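Side-chain contacts in iron Transport-associated domain protein (Bacillus anthracis, PDB 4H8Q), which binds heme through one NEAT domain of the anthrax hemophore IsdX2, which is thought to scavenge heme from methemoglobin: residues Thr63-Glu68 / Val90-Asn95; Lys106-Ile109 / Tyr114-Phe117. The protein carries 1 engineered substitution. All coordinates share one frame; numbering follows the deposited sequence.

Contact 1. Residues Thr63-Glu68 / Val90-Asn95; sequences TKFQTE and VEFEAN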
loop_
_atom_site.group_PDB
_atom_site.type_symbol
_atom_site.label_atom_id
_atom_site.label_comp_id
_atom_site.label_asym_id
_atom_site.label_seq_id
_atom_site.Cartn_x
_atom_site.Cartn_y
_atom_site.Cartn_z
ATOM N N THR A 63 11.527 -1.329 -4.643
ATOM C CA THR A 63 12.186 -2.619 -4.453
ATOM C C THR A 63 11.695 -3.409 -3.245
ATOM O O THR A 63 11.820 -4.636 -3.210
ATOM C CB THR A 63 13.717 -2.488 -4.446
ATOM O OG1 THR A 63 14.105 -1.577 -3.421
ATOM C CG2 THR A 63 14.203 -1.960 -5.786
ATOM N N LYS A 64 11.141 -2.716 -2.258
ATOM C CA LYS A 64 10.555 -3.374 -1.098
ATOM C C LYS A 64 9.308 -2.634 -0.663
ATOM O O LYS A 64 9.242 -1.402 -0.743
ATOM C CB LYS A 64 11.526 -3.400 0.085
ATOM C CG LYS A 64 12.728 -4.309 -0.080
ATOM C CD LYS A 64 13.515 -4.382 1.225
ATOM C CE LYS A 64 14.517 -5.530 1.201
ATOM N NZ LYS A 64 15.381 -5.552 2.420
ATOM N N PHE A 65 8.316 -3.384 -0.197
ATOM C CA PHE A 65 7.131 -2.775 0.387
ATOM C C PHE A 65 6.622 -3.641 1.529
ATOM O O PHE A 65 6.322 -4.822 1.332
ATOM C CB PHE A 65 6.022 -2.572 -0.655
ATOM C CG PHE A 65 4.776 -1.977 -0.076
ATOM C CD1 PHE A 65 4.764 -0.653 0.352
ATOM C CD2 PHE A 65 3.640 -2.742 0.101
ATOM C CE1 PHE A 65 3.628 -0.098 0.909
ATOM C CE2 PHE A 65 2.490 -2.193 0.661
ATOM C CZ PHE A 65 2.481 -0.870 1.057
ATOM N N GLN A 66 6.532 -3.060 2.724
ATOM C CA GLN A 66 6.157 -3.835 3.906
ATOM C C GLN A 66 5.051 -3.140 4.685
ATOM O O GLN A 66 4.939 -1.911 4.675
ATOM C CB GLN A 66 7.375 -4.030 4.811
ATOM C CG GLN A 66 8.542 -4.674 4.111
ATOM C CD GLN A 66 9.748 -4.824 5.011
ATOM O OE1 GLN A 66 9.870 -4.143 6.029
ATOM N NE2 GLN A 66 10.655 -5.714 4.629
ATOM N N THR A 67 4.221 -3.921 5.366
ATOM C CA THR A 67 3.229 -3.333 6.246
ATOM C C THR A 67 3.335 -3.968 7.625
ATOM O O THR A 67 3.876 -5.066 7.768
ATOM C CB THR A 67 1.797 -3.488 5.699
ATOM O OG1 THR A 67 1.458 -4.878 5.609
ATOM C CG2 THR A 67 1.682 -2.859 4.324
ATOM N N GLU A 68 2.842 -3.264 8.634
ATOM C CA GLU A 68 2.946 -3.755 10.006
ATOM C C GLU A 68 1.977 -4.903 10.216
ATOM O O GLU A 68 0.792 -4.792 9.899
ATOM C CB GLU A 68 2.672 -2.638 11.018
ATOM C CG GLU A 68 2.827 -3.091 12.476
ATOM C CD GLU A 68 3.100 -1.943 13.438
ATOM O OE1 GLU A 68 2.768 -0.786 13.109
ATOM O OE2 GLU A 68 3.651 -2.202 14.528
ATOM N N VAL A 90 0.153 -5.606 -4.844
ATOM C CA VAL A 90 0.586 -6.210 -3.588
ATOM C C VAL A 90 -0.617 -6.380 -2.671
ATOM O O VAL A 90 -1.591 -5.623 -2.751
ATOM C CB VAL A 90 1.712 -5.394 -2.891
ATOM C CG1 VAL A 90 2.953 -5.313 -3.792
ATOM C CG2 VAL A 90 1.223 -3.995 -2.518
ATOM N N GLU A 91 -0.559 -7.384 -1.810
ATOM C CA GLU A 91 -1.691 -7.703 -0.950
ATOM C C GLU A 91 -1.232 -7.827 0.488
ATOM O O GLU A 91 -0.179 -8.402 0.764
ATOM C CB GLU A 91 -2.304 -9.023 -1.406
ATOM C CG GLU A 91 -3.434 -9.531 -0.549
ATOM C CD GLU A 91 -3.862 -10.924 -0.981
ATOM O OE1 GLU A 91 -3.241 -11.910 -0.515
ATOM O OE2 GLU A 91 -4.802 -11.025 -1.800
ATOM N N PHE A 92 -2.016 -7.271 1.401
ATOM C CA PHE A 92 -1.681 -7.304 2.817
ATOM C C PHE A 92 -2.949 -7.174 3.638
ATOM O O PHE A 92 -3.992 -6.754 3.134
ATOM C CB PHE A 92 -0.690 -6.185 3.183
ATOM C CG PHE A 92 -1.150 -4.805 2.779
ATOM C CD1 PHE A 92 -1.963 -4.061 3.616
ATOM C CD2 PHE A 92 -0.770 -4.258 1.561
ATOM C CE1 PHE A 92 -2.382 -2.793 3.248
ATOM C CE2 PHE A 92 -1.185 -2.991 1.187
ATOM C CZ PHE A 92 -1.998 -2.260 2.035
ATOM N N GLU A 93 -2.852 -7.546 4.907
ATOM C CA GLU A 93 -3.992 -7.516 5.803
ATOM C C GLU A 93 -4.140 -6.154 6.455
ATOM O O GLU A 93 -3.151 -5.476 6.758
ATOM C CB GLU A 93 -3.823 -8.580 6.889
ATOM C CG GLU A 93 -4.809 -9.718 6.820
ATOM C CD GLU A 93 -4.719 -10.617 8.039
ATOM O OE1 GLU A 93 -3.850 -11.517 8.049
ATOM O OE2 GLU A 93 -5.509 -10.413 8.989
ATOM N N ALA A 94 -5.388 -5.747 6.648
ATOM C CA ALA A 94 -5.686 -4.573 7.444
ATOM C C ALA A 94 -6.634 -5.025 8.545
ATOM O O ALA A 94 -7.310 -6.044 8.413
ATOM C CB ALA A 94 -6.320 -3.497 6.590
ATOM N N ASN A 95 -6.658 -4.292 9.647
ATOM C CA ASN A 95 -7.577 -4.621 10.723
ATOM C C ASN A 95 -8.658 -3.561 10.790
ATOM O O ASN A 95 -9.741 -3.716 10.225
ATOM C CB ASN A 95 -6.829 -4.718 12.053
ATOM C CG ASN A 95 -5.529 -5.501 11.935
ATOM O OD1 ASN A 95 -4.463 -4.925 11.705
ATOM N ND2 ASN A 95 -5.613 -6.822 12.084
HETATM O O HOH W 1 -0.471 -5.600 7.290
#

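Contact 2. Residues Lys106-Ile109 / Tyr114-Phe117; sequences KVDI and YHHF. With ZN (zinc ion), chain C; HEM (protoporphyrin IX containing Fe), chain B.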
loop_
_atom_site.group_PDB
_atom_site.type_symbol
_atom_site.label_atom_id
_atom_site.label_comp_id
_atom_site.label_asym_id
_atom_site.label_seq_id
_atom_site.Cartn_x
_atom_site.Cartn_y
_atom_site.Cartn_z
ATOM N N LYS A 106 11.124 0.745 0.127
ATOM C CA LYS A 106 12.481 0.963 -0.353
ATOM C C LYS A 106 12.420 1.310 -1.830
ATOM O O LYS A 106 11.748 0.638 -2.605
ATOM C CB LYS A 106 13.363 -0.263 -0.126
ATOM C CG LYS A 106 14.818 -0.061 -0.522
ATOM C CD LYS A 106 15.655 -1.249 -0.073
ATOM C CE LYS A 106 17.147 -1.014 -0.281
ATOM N NZ LYS A 106 17.528 -1.228 -1.699
ATOM N N VAL A 107 13.118 2.372 -2.216
ATOM C CA VAL A 107 13.084 2.861 -3.589
ATOM C C VAL A 107 14.499 2.883 -4.158
ATOM O O VAL A 107 15.442 3.316 -3.488
ATOM C CB VAL A 107 12.507 4.286 -3.653
ATOM C CG1 VAL A 107 12.338 4.736 -5.103
ATOM C CG2 VAL A 107 11.179 4.370 -2.902
ATOM N N ASP A 108 14.649 2.386 -5.383
ATOM C CA ASP A 108 15.944 2.403 -6.062
ATOM C C ASP A 108 15.794 2.843 -7.501
ATOM O O ASP A 108 15.142 2.166 -8.301
ATOM C CB ASP A 108 16.626 1.037 -6.013
ATOM C CG ASP A 108 17.048 0.651 -4.619
ATOM O OD1 ASP A 108 16.346 -0.185 -4.004
ATOM O OD2 ASP A 108 18.076 1.183 -4.132
ATOM N N ILE A 109 16.401 3.983 -7.826
ATOM C CA ILE A 109 16.424 4.462 -9.196
ATOM C C ILE A 109 17.885 4.644 -9.576
ATOM O O ILE A 109 18.488 5.676 -9.284
ATOM C CB ILE A 109 15.669 5.788 -9.360
ATOM C CG1 ILE A 109 14.305 5.724 -8.656
ATOM C CG2 ILE A 109 15.517 6.121 -10.842
ATOM C CD1 ILE A 109 13.514 6.988 -8.732
ATOM N N TYR A 114 19.091 7.600 -6.797
ATOM C CA TYR A 114 18.095 7.748 -5.751
ATOM C C TYR A 114 17.912 6.399 -5.080
ATOM O O TYR A 114 17.345 5.480 -5.656
ATOM C CB TYR A 114 16.773 8.230 -6.348
ATOM C CG TYR A 114 15.686 8.547 -5.341
ATOM C CD1 TYR A 114 15.639 9.782 -4.698
ATOM C CD2 TYR A 114 14.685 7.622 -5.055
ATOM C CE1 TYR A 114 14.633 10.084 -3.790
ATOM C CE2 TYR A 114 13.674 7.916 -4.156
ATOM C CZ TYR A 114 13.655 9.141 -3.519
ATOM O OH TYR A 114 12.639 9.420 -2.632
ATOM N N HIS A 115 18.419 6.274 -3.864
ATOM C CA HIS A 115 18.359 5.006 -3.154
ATOM C C HIS A 115 18.044 5.318 -1.720
ATOM O O HIS A 115 18.921 5.766 -0.973
ATOM C CB HIS A 115 19.699 4.290 -3.234
ATOM C CG HIS A 115 20.159 4.036 -4.630
ATOM N ND1 HIS A 115 19.717 2.963 -5.377
ATOM C CD2 HIS A 115 21.018 4.716 -5.426
ATOM C CE1 HIS A 115 20.291 2.988 -6.564
ATOM N NE2 HIS A 115 21.083 4.049 -6.622
ATOM N N HIS A 116 16.789 5.112 -1.339
ATOM C CA HIS A 116 16.344 5.459 -0.003
ATOM C C HIS A 116 15.360 4.445 0.514
ATOM O O HIS A 116 14.767 3.696 -0.262
ATOM C CB HIS A 116 15.648 6.810 -0.016
ATOM C CG HIS A 116 16.561 7.945 -0.346
ATOM N ND1 HIS A 116 17.282 8.616 0.611
ATOM C CD2 HIS A 116 16.900 8.497 -1.537
ATOM C CE1 HIS A 116 18.022 9.549 0.030
ATOM N NE2 HIS A 116 17.808 9.494 -1.271
ATOM N N PHE A 117 15.181 4.423 1.828
ATOM C CA PHE A 117 14.001 3.753 2.373
ATOM C C PHE A 117 13.288 4.653 3.383
ATOM O O PHE A 117 13.894 5.565 3.958
ATOM C CB PHE A 117 14.316 2.348 2.909
ATOM C CG PHE A 117 15.441 2.298 3.901
ATOM C CD1 PHE A 117 15.249 2.705 5.211
ATOM C CD2 PHE A 117 16.669 1.786 3.530
ATOM C CE1 PHE A 117 16.294 2.632 6.133
ATOM C CE2 PHE A 117 17.706 1.701 4.443
ATOM C CZ PHE A 117 17.515 2.128 5.743
HETATM ZN ZN ZN C . 17.348 8.208 2.680
HETATM C CHA HEM B . 11.021 11.986 -0.069
HETATM C CHB HEM B . 12.286 13.122 -4.615
HETATM C CHC HEM B . 10.579 8.855 -6.218
HETATM C CHD HEM B . 8.776 7.963 -1.792
HETATM C C1A HEM B . 11.516 12.650 -1.159
HETATM C C2A HEM B . 12.159 13.951 -1.142
HETATM C C3A HEM B . 12.495 14.252 -2.401
HETATM C C4A HEM B . 12.097 13.159 -3.256
HETATM C CMA HEM B . 13.201 15.535 -2.890
HETATM C CAA HEM B . 12.380 14.830 0.117
HETATM C CBA HEM B . 11.032 15.354 0.613
HETATM C CGA HEM B . 10.313 16.176 -0.436
HETATM O O1A HEM B . 10.959 17.039 -1.082
HETATM O O2A HEM B . 9.081 15.999 -0.628
HETATM C C1B HEM B . 11.912 12.081 -5.434
HETATM C C2B HEM B . 12.056 12.065 -6.871
HETATM C C3B HEM B . 11.590 10.902 -7.321
HETATM C C4B HEM B . 11.133 10.121 -6.184
HETATM C CMB HEM B . 12.628 13.218 -7.729
HETATM C CAB HEM B . 11.563 10.489 -8.809
HETATM C CBB HEM B . 10.960 9.362 -9.175
HETATM C C1C HEM B . 9.913 8.252 -5.167
HETATM C C2C HEM B . 9.174 7.005 -5.229
HETATM C C3C HEM B . 8.678 6.752 -4.012
HETATM C C4C HEM B . 9.083 7.834 -3.126
HETATM C CMC HEM B . 9.016 6.123 -6.494
HETATM C CAC HEM B . 7.826 5.530 -3.611
HETATM C CBC HEM B . 7.537 5.330 -2.326
HETATM C C1D HEM B . 9.232 8.953 -0.954
HETATM C C2D HEM B . 8.945 8.988 0.456
HETATM C C3D HEM B . 9.632 10.227 0.992
HETATM C C4D HEM B . 10.281 10.831 -0.145
HETATM C CMD HEM B . 8.107 7.983 1.257
HETATM C CAD HEM B . 9.642 10.723 2.450
HETATM C CBD HEM B . 8.719 11.924 2.594
HETATM C CGD HEM B . 7.309 11.593 2.193
HETATM O O1D HEM B . 6.726 10.584 2.691
HETATM O O2D HEM B . 6.752 12.371 1.375
HETATM N NA HEM B . 11.497 12.197 -2.459
HETATM N NB HEM B . 11.344 10.878 -5.045
HETATM N NC HEM B . 9.822 8.728 -3.873
HETATM N ND HEM B . 10.025 10.056 -1.279
HETATM FE FE HEM B . 10.872 10.359 -3.115
HETATM O O HOH W 2 18.523 10.201 3.128
#

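Contact 1. Residues Thr63-Glu68 / Val90-Asn95
Over one face of the Phe92 ring stands the methyl group of Thr67. Thr67 CG2 lies 3.8 Å from the Phe92 ring centroid and 13° off the ring normal, a CH-pi contact almost over the centre. The Phe65 ring offers an edge instead: Phe92 CE2 lies near its plane, 3.8 Å from Phe65 CE2. The two phenyl planes are inclined at 58°. Val90 CG2 also approaches the Phe65 ring at a slant, 3.8 Å from Phe65 CD2.

The torsions explain the fit. Phe65 holds CG opposite its backbone N (chi1 179°), which carries the ring across to Val90 and Phe92. In Thr67, OG1 lies between N and the carbonyl carbon, with the methyl beside N and over the phenyl face. Thr67 OG1 comes 3.5 Å from Phe92 CB, yet its polar partner is a water. Thr67 OG1 donates to this water at 2.7 Å. The water in turn donates to Glu68 O and to Glu93 O, the latter at 2.7 Å. It thus links the two strands where no direct hydrogen bond joins them.

The strands run nearly parallel, with 8.0 Å between their axes at closest approach. They are not paired with each other: strand 72-82 lies between them in the sheet. Ile122 of strand 114-125 touches the side chains of Phe65 and Phe92, and Ile52 and Met54 of strand 49-56 pack on Phe92. Side chains from next-but-one strands thus meet on the inner side of the sheet, over strand 72-82. They form part of the hydrophobic core of the antiparallel beta-barrel, here that of the immunoglobulin-like NEAT domain.

Contact 2. Residues Lys106-Ile109 / Tyr114-Phe117
Tyr114 meets Val107 and Ile109 across an antiparallel beta hairpin that forms one wall of the heme pocket. Tyr114 OH binds the heme iron at 2.1 Å, and a hydrogen bond links Tyr114 OH and Tyr118 OH. One face of the Tyr114 ring lies against the porphyrin near C4B; His116 CD2 lies over the opposite face, toward its rim. Val107 CG1 reaches the ring edge in plane, 3.6 Å from Tyr114 CE2. Ile109 CD1 comes in obliquely, 3.9 Å from Tyr114 CD2. Both aliphatic residues also touch the heme, Ile109 CD1 at its CBB atom and Val107 CG2 at its CAC atom. With CG opposite the backbone N (chi1 -175°), the Tyr114 ring extends to the iron.

Behind this shell, the backbones pair in register. Val107 and His116 form one hydrogen-bonded pair, Ile109 and Tyr114 the next. Val107 N to His116 O is almost straight, at 2.9 Å and 178°.

The face bearing Lys106, Asp108, His115 and Phe117 carries a polar network. His115 ND1 donates to Asp108 OD2 at 2.7 Å in a nearly straight bond. OD2 lies close to the imidazole plane and uses its anti lone pair; the carboxylate and imidazole planes are 45° apart. Lys106 NZ makes a salt bridge, 2.8 Å long, to the syn lone pair of Asp108 OD1. These bonds hold the Asp108 carboxylate in place.

His116, on the heme side, also carries a zinc ion, which a water also binds. The zinc sits 2.1 Å from His116 ND1.

How the contacts relate
Contact 1 lies in the barrel core and contact 2 at the heme-binding wall, with centres about 18 Å apart. They join because strands 62-69 and 101-109 are neighbours in the sheet. Thr63, at the start of 63-68, reaches Asp108 with OG1 at 2.7 Å from OD1, a probable hydrogen bond. The backbone N of Thr63 lies 2.8 Å from Lys106 O. Thr63 and Lys64 both face Lys106 in a classic beta bulge. Strand 114-125, which bears the iron ligand of contact 2, also reaches contact 1 farther along. The Phe65 side chain is about 7 Å from the heme.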